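Local coordinates for protein succinate dehydrogenase subunit A (Mycolicibacterium smegmatis MC2 51, PDB 6LUM) that probably oxidises succinate to fumarate on its bound FAD, as the flavoprotein subunit of succinate dehydrogenase, and passes the electrons on to subunit B, at residues Asn105-Arg116 / Pro128-Ala136; Ala467-Leu475 / Lys529-Tyr540. All blocks are in the same frame, centred on the assembly; numbering follows the deposited sequence.

Interaction 1: Asn105-Arg116 / Pro128-Ala136; sequences NRTPEGRIDQRR and PVRRACYAA
The Y134 ring is sandwiched between R115 and N105. R115 brings its aliphatic part over one face, CD standing 3.9 Å from the ring centroid of Y134, and its guanidinium reaches on over the CG and CB end of Y134 in an off-centre cation-pi contact, the two planes 34° apart. On the opposite face sits CB of N105, 4.2 Å from that centroid. Y134 CG lies between its own backbone N and carbonyl carbon (chi1 63°), which turns the ring back toward 105-116, where OH donates to D113 OD2 at 2.9 Å, meeting it from above the carboxylate plane. The backbones join as part of a small antiparallel sheet whose middle strand, 132-133, also pairs with 51-52. R115 N gives to A132 O (2.9 Å) and A132 N returns a bond to R115 O; because R131 as well as A132 faces R115, the pairing carries a classic beta bulge. Beyond it R116 slips its guanidinium between P128 and R130: P128 CB lies 3.4 Å from R116 NH2 over one face, and R130 NH2 lies over the rim of the opposite face, the two guanidinium planes 39° apart. Both groups are positively charged; E59 gives R130 a long, weak ion pair.

Interaction 2: Ala467-Leu475 / Lys529-Tyr540; sequences AVFRTEETL and KESRGGHAREDY
R470 O takes a hydrogen bond from E538 N at 3.0 Å, while R470 N gives a weaker one to A536 O at 3.3 Å. Both partners flank R537 in the chain, and the two bonds make a single bridge between segments that are otherwise irregular. Next to it, E472 and R537 form a long salt bridge, E472 OE1 lying 3.7 Å from R537 NH1 in the plane of the guanidinium, at its edge. D539, from the same segment as R537, adds a second long bridge to it, giving a small network; K529 NZ lies 4.2 Å from E472 OE1, beyond a salt bridge, and may help to balance its charge. From the bridge the R470 side chain runs out extended past A536 O, its CD 3.9 Å from H535 CD2, and lays one guanidinium face over that atom, the two planes 65° apart. Cutting R470 back to an alanine is likely to strip H535 CD2 of this cover and open a gap against A525 of helix 503-527. The F469 and E538 side chains cross at about a right angle, F469 CD2 touching E538 CG at 3.4 Å, and F469 CE2 approaches A536 CB at 4.3 Å. F469 also packs on V295 and L296 of helix 287-299. A type II' turn from R532 to H535 folds 529-540 back on itself. The whole joins the start of helix 472-488, with T471 at its N-cap position, to the loop leaving helix 503-527, within the C-terminal region of the fumarate reductase flavoprotein family.

In the fold
The two contacts stand apart, with about 19 Å between their nearest atoms, and share no helix or strand. Interaction 1 belongs to the FAD-binding region; interaction 2 to the C-terminal family region. Each is partly buried, but their surroundings differ. The 105-116 segment borders subunit B, with G110 bonded to its backbone and E109 packed on I159 of subunit B, while the R115 side chain lies about 7 Å from a bound FAD. No other protein chain touches interaction 2, which packs against helices 287-299 and 503-527 of its own chain. CH-pi and cation-pi contacts on one tyrosine ring, with arginines packed face-on, dominate the first, whereas a lone backbone bridge and a network of long salt bridges characterise the second.

Interaction 1: Asn105-Arg116 / Pro128-Ala136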
loop_
_atom_site.group_PDB
_atom_site.type_symbol
_atom_site.label_atom_id
_atom_site.label_comp_id
_atom_site.label_asym_id
_atom_site.label_seq_id
_atom_site.Cartn_x
_atom_site.Cartn_y
_atom_site.Cartn_z
ATOM N N ASN D 105 -4.904 -4.220 -33.453
ATOM C CA ASN D 105 -5.469 -3.181 -34.296
ATOM C C ASN D 105 -6.982 -3.226 -34.213
ATOM O O ASN D 105 -7.584 -4.299 -34.253
ATOM C CB ASN D 105 -5.031 -3.351 -35.742
ATOM C CG ASN D 105 -3.673 -2.778 -36.005
ATOM O OD1 ASN D 105 -2.814 -3.433 -36.577
ATOM N ND2 ASN D 105 -3.465 -1.547 -35.583
ATOM N N ARG D 106 -7.598 -2.056 -34.113
ATOM C CA ARG D 106 -9.029 -1.947 -33.892
ATOM C C ARG D 106 -9.761 -1.614 -35.184
ATOM O O ARG D 106 -9.212 -0.988 -36.092
ATOM C CB ARG D 106 -9.322 -0.887 -32.841
ATOM C CG ARG D 106 -8.666 -1.164 -31.529
ATOM C CD ARG D 106 -8.957 -2.559 -31.060
ATOM N NE ARG D 106 -8.278 -2.837 -29.803
ATOM C CZ ARG D 106 -8.881 -3.274 -28.709
ATOM N NH1 ARG D 106 -10.178 -3.490 -28.711
ATOM N NH2 ARG D 106 -8.184 -3.492 -27.612
ATOM N N THR D 107 -10.996 -2.046 -35.253
ATOM C CA THR D 107 -12.047 -1.952 -36.252
ATOM C C THR D 107 -12.855 -0.675 -36.035
ATOM O O THR D 107 -12.925 -0.171 -34.914
ATOM C CB THR D 107 -12.958 -3.177 -36.166
ATOM O OG1 THR D 107 -14.033 -3.063 -37.102
ATOM C CG2 THR D 107 -13.520 -3.326 -34.776
ATOM N N PRO D 108 -13.455 -0.111 -37.100
ATOM C CA PRO D 108 -14.188 1.157 -36.966
ATOM C C PRO D 108 -15.058 1.287 -35.726
ATOM O O PRO D 108 -15.163 2.379 -35.161
ATOM C CB PRO D 108 -15.034 1.180 -38.239
ATOM C CG PRO D 108 -14.152 0.535 -39.243
ATOM C CD PRO D 108 -13.313 -0.493 -38.515
ATOM N N GLU D 109 -15.681 0.196 -35.283
ATOM C CA GLU D 109 -16.304 0.211 -33.966
ATOM C C GLU D 109 -15.246 0.281 -32.879
ATOM O O GLU D 109 -15.298 1.152 -32.003
ATOM C CB GLU D 109 -17.182 -1.022 -33.768
ATOM C CG GLU D 109 -18.287 -0.836 -32.735
ATOM C CD GLU D 109 -17.817 -1.001 -31.292
ATOM O OE1 GLU D 109 -16.643 -1.343 -31.065
ATOM O OE2 GLU D 109 -18.634 -0.796 -30.372
ATOM N N GLY D 110 -14.279 -0.630 -32.916
ATOM C CA GLY D 110 -13.241 -0.649 -31.909
ATOM C C GLY D 110 -13.163 -1.902 -31.067
ATOM O O GLY D 110 -12.848 -1.812 -29.881
ATOM N N ARG D 111 -13.472 -3.068 -31.633
ATOM C CA ARG D 111 -13.316 -4.287 -30.849
ATOM C C ARG D 111 -11.988 -4.995 -31.117
ATOM O O ARG D 111 -11.118 -4.999 -30.245
ATOM C CB ARG D 111 -14.485 -5.230 -31.126
ATOM C CG ARG D 111 -15.683 -5.022 -30.213
ATOM C CD ARG D 111 -16.950 -5.519 -30.870
ATOM N NE ARG D 111 -17.039 -5.053 -32.249
ATOM C CZ ARG D 111 -17.802 -5.611 -33.180
ATOM N NH1 ARG D 111 -18.549 -6.665 -32.882
ATOM N NH2 ARG D 111 -17.816 -5.117 -34.409
ATOM N N ILE D 112 -11.812 -5.556 -32.320
ATOM C CA ILE D 112 -10.547 -6.086 -32.840
ATOM C C ILE D 112 -10.664 -6.196 -34.351
ATOM O O ILE D 112 -11.620 -6.781 -34.864
ATOM C CB ILE D 112 -10.160 -7.463 -32.259
ATOM C CG1 ILE D 112 -9.577 -7.372 -30.851
ATOM C CG2 ILE D 112 -9.158 -8.146 -33.152
ATOM C CD1 ILE D 112 -9.447 -8.699 -30.161
ATOM N N ASP D 113 -9.679 -5.691 -35.074
ATOM C CA ASP D 113 -9.687 -5.795 -36.520
ATOM C C ASP D 113 -9.045 -7.104 -36.943
ATOM O O ASP D 113 -8.133 -7.608 -36.288
ATOM C CB ASP D 113 -8.947 -4.620 -37.151
ATOM C CG ASP D 113 -9.095 -4.579 -38.652
ATOM O OD1 ASP D 113 -9.992 -5.265 -39.176
ATOM O OD2 ASP D 113 -8.314 -3.865 -39.310
ATOM N N GLN D 114 -9.535 -7.657 -38.048
ATOM C CA GLN D 114 -9.041 -8.918 -38.572
ATOM C C GLN D 114 -8.740 -8.765 -40.051
ATOM O O GLN D 114 -9.216 -7.838 -40.707
ATOM C CB GLN D 114 -10.050 -10.037 -38.358
ATOM C CG GLN D 114 -10.664 -10.016 -36.995
ATOM C CD GLN D 114 -11.140 -11.367 -36.570
ATOM O OE1 GLN D 114 -11.216 -12.288 -37.377
ATOM N NE2 GLN D 114 -11.459 -11.506 -35.297
ATOM N N ARG D 115 -7.936 -9.682 -40.577
ATOM C CA ARG D 115 -7.570 -9.632 -41.981
ATOM C C ARG D 115 -7.443 -11.042 -42.531
ATOM O O ARG D 115 -7.338 -12.018 -41.783
ATOM C CB ARG D 115 -6.265 -8.867 -42.197
ATOM C CG ARG D 115 -5.040 -9.620 -41.755
ATOM C CD ARG D 115 -3.833 -8.707 -41.672
ATOM N NE ARG D 115 -2.605 -9.460 -41.447
ATOM C CZ ARG D 115 -1.470 -8.926 -41.014
ATOM N NH1 ARG D 115 -1.400 -7.628 -40.757
ATOM N NH2 ARG D 115 -0.404 -9.690 -40.841
ATOM N N ARG D 116 -7.459 -11.131 -43.857
ATOM C CA ARG D 116 -7.389 -12.412 -44.540
ATOM C C ARG D 116 -5.946 -12.866 -44.667
ATOM O O ARG D 116 -5.018 -12.055 -44.705
ATOM C CB ARG D 116 -8.025 -12.325 -45.925
ATOM C CG ARG D 116 -7.316 -11.382 -46.866
ATOM C CD ARG D 116 -7.961 -11.392 -48.233
ATOM N NE ARG D 116 -9.406 -11.560 -48.147
ATOM C CZ ARG D 116 -10.225 -11.528 -49.193
ATOM N NH1 ARG D 116 -9.740 -11.332 -50.411
ATOM N NH2 ARG D 116 -11.530 -11.695 -49.022
ATOM N N PRO D 128 -12.013 -16.667 -49.019
ATOM C CA PRO D 128 -11.353 -16.139 -47.820
ATOM C C PRO D 128 -12.360 -15.807 -46.728
ATOM O O PRO D 128 -13.554 -15.632 -46.976
ATOM C CB PRO D 128 -10.650 -14.882 -48.332
ATOM C CG PRO D 128 -10.361 -15.193 -49.754
ATOM C CD PRO D 128 -11.504 -16.031 -50.247
ATOM N N VAL D 129 -11.866 -15.732 -45.495
ATOM C CA VAL D 129 -12.758 -15.630 -44.346
ATOM C C VAL D 129 -12.314 -14.534 -43.383
ATOM O O VAL D 129 -13.078 -14.126 -42.502
ATOM C CB VAL D 129 -12.865 -16.993 -43.641
ATOM C CG1 VAL D 129 -11.531 -17.405 -43.094
ATOM C CG2 VAL D 129 -13.913 -16.965 -42.545
ATOM N N ARG D 130 -11.090 -14.028 -43.551
ATOM C CA ARG D 130 -10.565 -12.938 -42.725
ATOM C C ARG D 130 -10.563 -13.322 -41.241
ATOM O O ARG D 130 -11.307 -12.782 -40.423
ATOM C CB ARG D 130 -11.357 -11.645 -42.947
ATOM C CG ARG D 130 -10.989 -10.917 -44.211
ATOM C CD ARG D 130 -11.592 -9.527 -44.242
ATOM N NE ARG D 130 -10.959 -8.701 -45.263
ATOM C CZ ARG D 130 -11.239 -8.776 -46.560
ATOM N NH1 ARG D 130 -12.147 -9.638 -46.997
ATOM N NH2 ARG D 130 -10.613 -7.987 -47.422
ATOM N N ARG D 131 -9.711 -14.293 -40.922
ATOM C CA ARG D 131 -9.587 -14.773 -39.553
ATOM C C ARG D 131 -8.521 -14.045 -38.747
ATOM O O ARG D 131 -8.730 -13.774 -37.561
ATOM C CB ARG D 131 -9.262 -16.264 -39.546
ATOM C CG ARG D 131 -10.457 -17.140 -39.663
ATOM C CD ARG D 131 -10.234 -18.458 -38.991
ATOM N NE ARG D 131 -11.412 -19.292 -39.140
ATOM C CZ ARG D 131 -11.673 -20.010 -40.221
ATOM N NH1 ARG D 131 -10.830 -20.002 -41.242
ATOM N NH2 ARG D 131 -12.776 -20.736 -40.281
ATOM N N ALA D 132 -7.386 -13.722 -39.367
ATOM C CA ALA D 132 -6.163 -13.457 -38.615
ATOM C C ALA D 132 -6.230 -12.117 -37.902
ATOM O O ALA D 132 -6.361 -11.073 -38.544
ATOM C CB ALA D 132 -4.962 -13.495 -39.550
ATOM N N CYS D 133 -6.160 -12.148 -36.573
ATOM C CA CYS D 133 -5.923 -10.946 -35.801
ATOM C C CYS D 133 -4.476 -10.500 -35.983
ATOM O O CYS D 133 -3.622 -11.249 -36.458
ATOM C CB CYS D 133 -6.199 -11.197 -34.326
ATOM S SG CYS D 133 -7.861 -11.720 -33.966
ATOM N N TYR D 134 -4.194 -9.270 -35.585
ATOM C CA TYR D 134 -2.841 -8.749 -35.707
ATOM C C TYR D 134 -2.741 -7.498 -34.856
ATOM O O TYR D 134 -3.743 -6.967 -34.374
ATOM C CB TYR D 134 -2.466 -8.464 -37.162
ATOM C CG TYR D 134 -3.296 -7.409 -37.847
ATOM C CD1 TYR D 134 -4.637 -7.613 -38.108
ATOM C CD2 TYR D 134 -2.733 -6.216 -38.252
ATOM C CE1 TYR D 134 -5.393 -6.653 -38.732
ATOM C CE2 TYR D 134 -3.481 -5.252 -38.882
ATOM C CZ TYR D 134 -4.809 -5.475 -39.118
ATOM O OH TYR D 134 -5.556 -4.511 -39.748
ATOM N N ALA D 135 -1.509 -7.050 -34.654
ATOM C CA ALA D 135 -1.219 -5.827 -33.927
ATOM C C ALA D 135 -0.579 -4.769 -34.797
ATOM O O ALA D 135 -0.877 -3.585 -34.650
ATOM C CB ALA D 135 -0.301 -6.122 -32.741
ATOM N N ALA D 136 0.311 -5.176 -35.684
ATOM C CA ALA D 136 1.006 -4.284 -36.592
ATOM C C ALA D 136 1.743 -5.171 -37.571
ATOM O O ALA D 136 1.370 -6.328 -37.766
ATOM C CB ALA D 136 1.959 -3.351 -35.857
#

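Interaction 2: Ala467-Leu475 / Lys529-Tyr540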
loop_
_atom_site.group_PDB
_atom_site.type_symbol
_atom_site.label_atom_id
_atom_site.label_comp_id
_atom_site.label_asym_id
_atom_site.label_seq_id
_atom_site.Cartn_x
_atom_site.Cartn_y
_atom_site.Cartn_z
ATOM N N ALA D 467 16.838 -31.686 -47.988
ATOM C CA ALA D 467 16.131 -30.427 -48.179
ATOM C C ALA D 467 14.888 -30.680 -49.014
ATOM O O ALA D 467 14.491 -31.832 -49.185
ATOM C CB ALA D 467 17.021 -29.384 -48.845
ATOM N N VAL D 468 14.274 -29.617 -49.532
ATOM C CA VAL D 468 12.932 -29.634 -50.109
ATOM C C VAL D 468 12.635 -30.910 -50.885
ATOM O O VAL D 468 11.546 -31.479 -50.755
ATOM C CB VAL D 468 12.724 -28.402 -51.000
ATOM C CG1 VAL D 468 11.457 -28.544 -51.792
ATOM C CG2 VAL D 468 12.666 -27.156 -50.155
ATOM N N PHE D 469 13.589 -31.390 -51.676
ATOM C CA PHE D 469 13.431 -32.643 -52.403
ATOM C C PHE D 469 14.448 -33.656 -51.903
ATOM O O PHE D 469 15.647 -33.368 -51.858
ATOM C CB PHE D 469 13.585 -32.437 -53.908
ATOM C CG PHE D 469 12.291 -32.155 -54.610
ATOM C CD1 PHE D 469 12.076 -30.941 -55.231
ATOM C CD2 PHE D 469 11.283 -33.100 -54.634
ATOM C CE1 PHE D 469 10.883 -30.681 -55.868
ATOM C CE2 PHE D 469 10.090 -32.844 -55.272
ATOM C CZ PHE D 469 9.891 -31.635 -55.890
ATOM N N ARG D 470 13.971 -34.844 -51.546
ATOM C CA ARG D 470 14.803 -35.882 -50.962
ATOM C C ARG D 470 14.751 -37.122 -51.832
ATOM O O ARG D 470 13.757 -37.369 -52.514
ATOM C CB ARG D 470 14.348 -36.219 -49.544
ATOM C CG ARG D 470 14.187 -35.005 -48.681
ATOM C CD ARG D 470 13.428 -35.295 -47.434
ATOM N NE ARG D 470 12.793 -34.093 -46.929
ATOM C CZ ARG D 470 12.694 -33.792 -45.645
ATOM N NH1 ARG D 470 13.198 -34.601 -44.737
ATOM N NH2 ARG D 470 12.100 -32.677 -45.267
ATOM N N THR D 471 15.832 -37.887 -51.824
ATOM C CA THR D 471 15.929 -39.124 -52.574
ATOM C C THR D 471 16.633 -40.147 -51.692
ATOM O O THR D 471 17.229 -39.805 -50.668
ATOM C CB THR D 471 16.677 -38.896 -53.893
ATOM O OG1 THR D 471 16.162 -37.723 -54.527
ATOM C CG2 THR D 471 16.483 -40.059 -54.840
ATOM N N GLU D 472 16.578 -41.419 -52.083
ATOM C CA GLU D 472 17.252 -42.432 -51.284
ATOM C C GLU D 472 18.762 -42.260 -51.334
ATOM O O GLU D 472 19.434 -42.358 -50.303
ATOM C CB GLU D 472 16.859 -43.827 -51.751
ATOM C CG GLU D 472 17.468 -44.921 -50.900
ATOM C CD GLU D 472 16.587 -46.143 -50.798
ATOM O OE1 GLU D 472 15.357 -46.007 -50.951
ATOM O OE2 GLU D 472 17.125 -47.242 -50.558
ATOM N N GLU D 473 19.314 -41.987 -52.517
ATOM C CA GLU D 473 20.760 -41.831 -52.624
ATOM C C GLU D 473 21.240 -40.592 -51.885
ATOM O O GLU D 473 22.282 -40.627 -51.221
ATOM C CB GLU D 473 21.180 -41.774 -54.088
ATOM C CG GLU D 473 20.980 -43.078 -54.830
ATOM C CD GLU D 473 19.574 -43.232 -55.360
ATOM O OE1 GLU D 473 18.784 -42.276 -55.231
ATOM O OE2 GLU D 473 19.256 -44.311 -55.901
ATOM N N THR D 474 20.489 -39.495 -51.967
ATOM C CA THR D 474 20.896 -38.295 -51.251
ATOM C C THR D 474 20.798 -38.497 -49.749
ATOM O O THR D 474 21.667 -38.041 -49.001
ATOM C CB THR D 474 20.048 -37.105 -51.668
ATOM O OG1 THR D 474 18.714 -37.286 -51.190
ATOM C CG2 THR D 474 20.021 -36.987 -53.170
ATOM N N LEU D 475 19.753 -39.178 -49.282
ATOM C CA LEU D 475 19.637 -39.405 -47.848
ATOM C C LEU D 475 20.722 -40.344 -47.339
ATOM O O LEU D 475 21.235 -40.151 -46.233
ATOM C CB LEU D 475 18.251 -39.936 -47.516
ATOM C CG LEU D 475 17.166 -38.869 -47.578
ATOM C CD1 LEU D 475 15.813 -39.500 -47.509
ATOM C CD2 LEU D 475 17.336 -37.878 -46.462
ATOM N N LYS D 529 8.610 -43.650 -46.961
ATOM C CA LYS D 529 8.673 -43.728 -48.421
ATOM C C LYS D 529 7.369 -43.247 -49.054
ATOM O O LYS D 529 6.659 -43.994 -49.720
ATOM C CB LYS D 529 8.982 -45.153 -48.862
ATOM C CG LYS D 529 10.019 -45.863 -48.035
ATOM C CD LYS D 529 10.232 -47.271 -48.546
ATOM C CE LYS D 529 11.405 -47.928 -47.857
ATOM N NZ LYS D 529 12.637 -47.114 -47.998
ATOM N N GLU D 530 7.061 -41.973 -48.851
ATOM C CA GLU D 530 5.876 -41.366 -49.440
ATOM C C GLU D 530 6.164 -39.888 -49.648
ATOM O O GLU D 530 7.307 -39.441 -49.535
ATOM C CB GLU D 530 4.647 -41.593 -48.556
ATOM C CG GLU D 530 4.694 -40.831 -47.260
ATOM C CD GLU D 530 3.367 -40.810 -46.558
ATOM O OE1 GLU D 530 2.434 -41.473 -47.041
ATOM O OE2 GLU D 530 3.253 -40.131 -45.521
ATOM N N SER D 531 5.126 -39.118 -49.957
ATOM C CA SER D 531 5.286 -37.680 -50.159
ATOM C C SER D 531 4.092 -36.976 -49.524
ATOM O O SER D 531 3.093 -36.711 -50.192
ATOM C CB SER D 531 5.400 -37.362 -51.637
ATOM O OG SER D 531 6.517 -38.021 -52.194
ATOM N N ARG D 532 4.217 -36.639 -48.248
ATOM C CA ARG D 532 3.122 -36.041 -47.501
ATOM C C ARG D 532 3.583 -34.732 -46.888
ATOM O O ARG D 532 4.555 -34.710 -46.131
ATOM C CB ARG D 532 2.623 -36.987 -46.415
ATOM C CG ARG D 532 1.540 -36.392 -45.545
ATOM C CD ARG D 532 1.223 -37.297 -44.390
ATOM N NE ARG D 532 1.062 -38.666 -44.845
ATOM C CZ ARG D 532 -0.097 -39.181 -45.224
ATOM N NH1 ARG D 532 -1.186 -38.436 -45.186
ATOM N NH2 ARG D 532 -0.168 -40.439 -45.630
ATOM N N GLY D 533 2.886 -33.652 -47.210
ATOM C CA GLY D 533 3.128 -32.393 -46.529
ATOM C C GLY D 533 4.497 -31.833 -46.843
ATOM O O GLY D 533 4.871 -31.663 -48.007
ATOM N N GLY D 534 5.259 -31.534 -45.791
ATOM C CA GLY D 534 6.585 -30.968 -45.960
ATOM C C GLY D 534 7.620 -31.949 -46.460
ATOM O O GLY D 534 8.630 -31.530 -47.028
ATOM N N HIS D 535 7.392 -33.241 -46.266
ATOM C CA HIS D 535 8.339 -34.271 -46.669
ATOM C C HIS D 535 7.981 -34.746 -48.069
ATOM O O HIS D 535 6.992 -35.453 -48.255
ATOM C CB HIS D 535 8.319 -35.421 -45.670
ATOM C CG HIS D 535 8.980 -36.664 -46.163
ATOM N ND1 HIS D 535 8.293 -37.658 -46.817
ATOM C CD2 HIS D 535 10.261 -37.080 -46.090
ATOM C CE1 HIS D 535 9.125 -38.630 -47.136
ATOM N NE2 HIS D 535 10.328 -38.304 -46.707
ATOM N N ALA D 536 8.781 -34.360 -49.051
ATOM C CA ALA D 536 8.605 -34.801 -50.423
ATOM C C ALA D 536 9.764 -35.696 -50.823
ATOM O O ALA D 536 10.902 -35.464 -50.418
ATOM C CB ALA D 536 8.524 -33.614 -51.377
ATOM N N ARG D 537 9.474 -36.717 -51.620
ATOM C CA ARG D 537 10.500 -37.644 -52.075
ATOM C C ARG D 537 10.311 -37.896 -53.558
ATOM O O ARG D 537 9.240 -38.331 -53.984
ATOM C CB ARG D 537 10.448 -38.955 -51.294
ATOM C CG ARG D 537 11.081 -38.846 -49.935
ATOM C CD ARG D 537 11.441 -40.188 -49.368
ATOM N NE ARG D 537 12.176 -41.008 -50.313
ATOM C CZ ARG D 537 12.851 -42.094 -49.971
ATOM N NH1 ARG D 537 13.491 -42.793 -50.888
ATOM N NH2 ARG D 537 12.884 -42.481 -48.710
ATOM N N GLU D 538 11.356 -37.621 -54.341
ATOM C CA GLU D 538 11.310 -37.876 -55.773
ATOM C C GLU D 538 11.241 -39.359 -56.092
ATOM O O GLU D 538 10.888 -39.721 -57.219
ATOM C CB GLU D 538 12.532 -37.274 -56.457
ATOM C CG GLU D 538 12.753 -35.812 -56.164
ATOM C CD GLU D 538 13.995 -35.277 -56.842
ATOM O OE1 GLU D 538 15.048 -35.193 -56.177
ATOM O OE2 GLU D 538 13.922 -34.945 -58.043
ATOM N N ASP D 539 11.580 -40.223 -55.139
ATOM C CA ASP D 539 11.546 -41.654 -55.408
ATOM C C ASP D 539 10.128 -42.208 -55.336
ATOM O O ASP D 539 9.791 -43.140 -56.074
ATOM C CB ASP D 539 12.461 -42.382 -54.429
ATOM C CG ASP D 539 13.012 -43.667 -54.997
ATOM O OD1 ASP D 539 12.512 -44.115 -56.050
ATOM O OD2 ASP D 539 13.954 -44.225 -54.400
ATOM N N TYR D 540 9.288 -41.653 -54.464
ATOM C CA TYR D 540 7.910 -42.111 -54.287
ATOM C C TYR D 540 7.006 -40.897 -54.188
ATOM O O TYR D 540 6.608 -40.482 -53.094
ATOM C CB TYR D 540 7.782 -42.994 -53.049
ATOM C CG TYR D 540 8.805 -44.095 -52.998
ATOM C CD1 TYR D 540 8.723 -45.178 -53.854
ATOM C CD2 TYR D 540 9.850 -44.051 -52.100
ATOM C CE1 TYR D 540 9.654 -46.186 -53.813
ATOM C CE2 TYR D 540 10.785 -45.053 -52.051
ATOM C CZ TYR D 540 10.684 -46.118 -52.911
ATOM O OH TYR D 540 11.619 -47.123 -52.869
#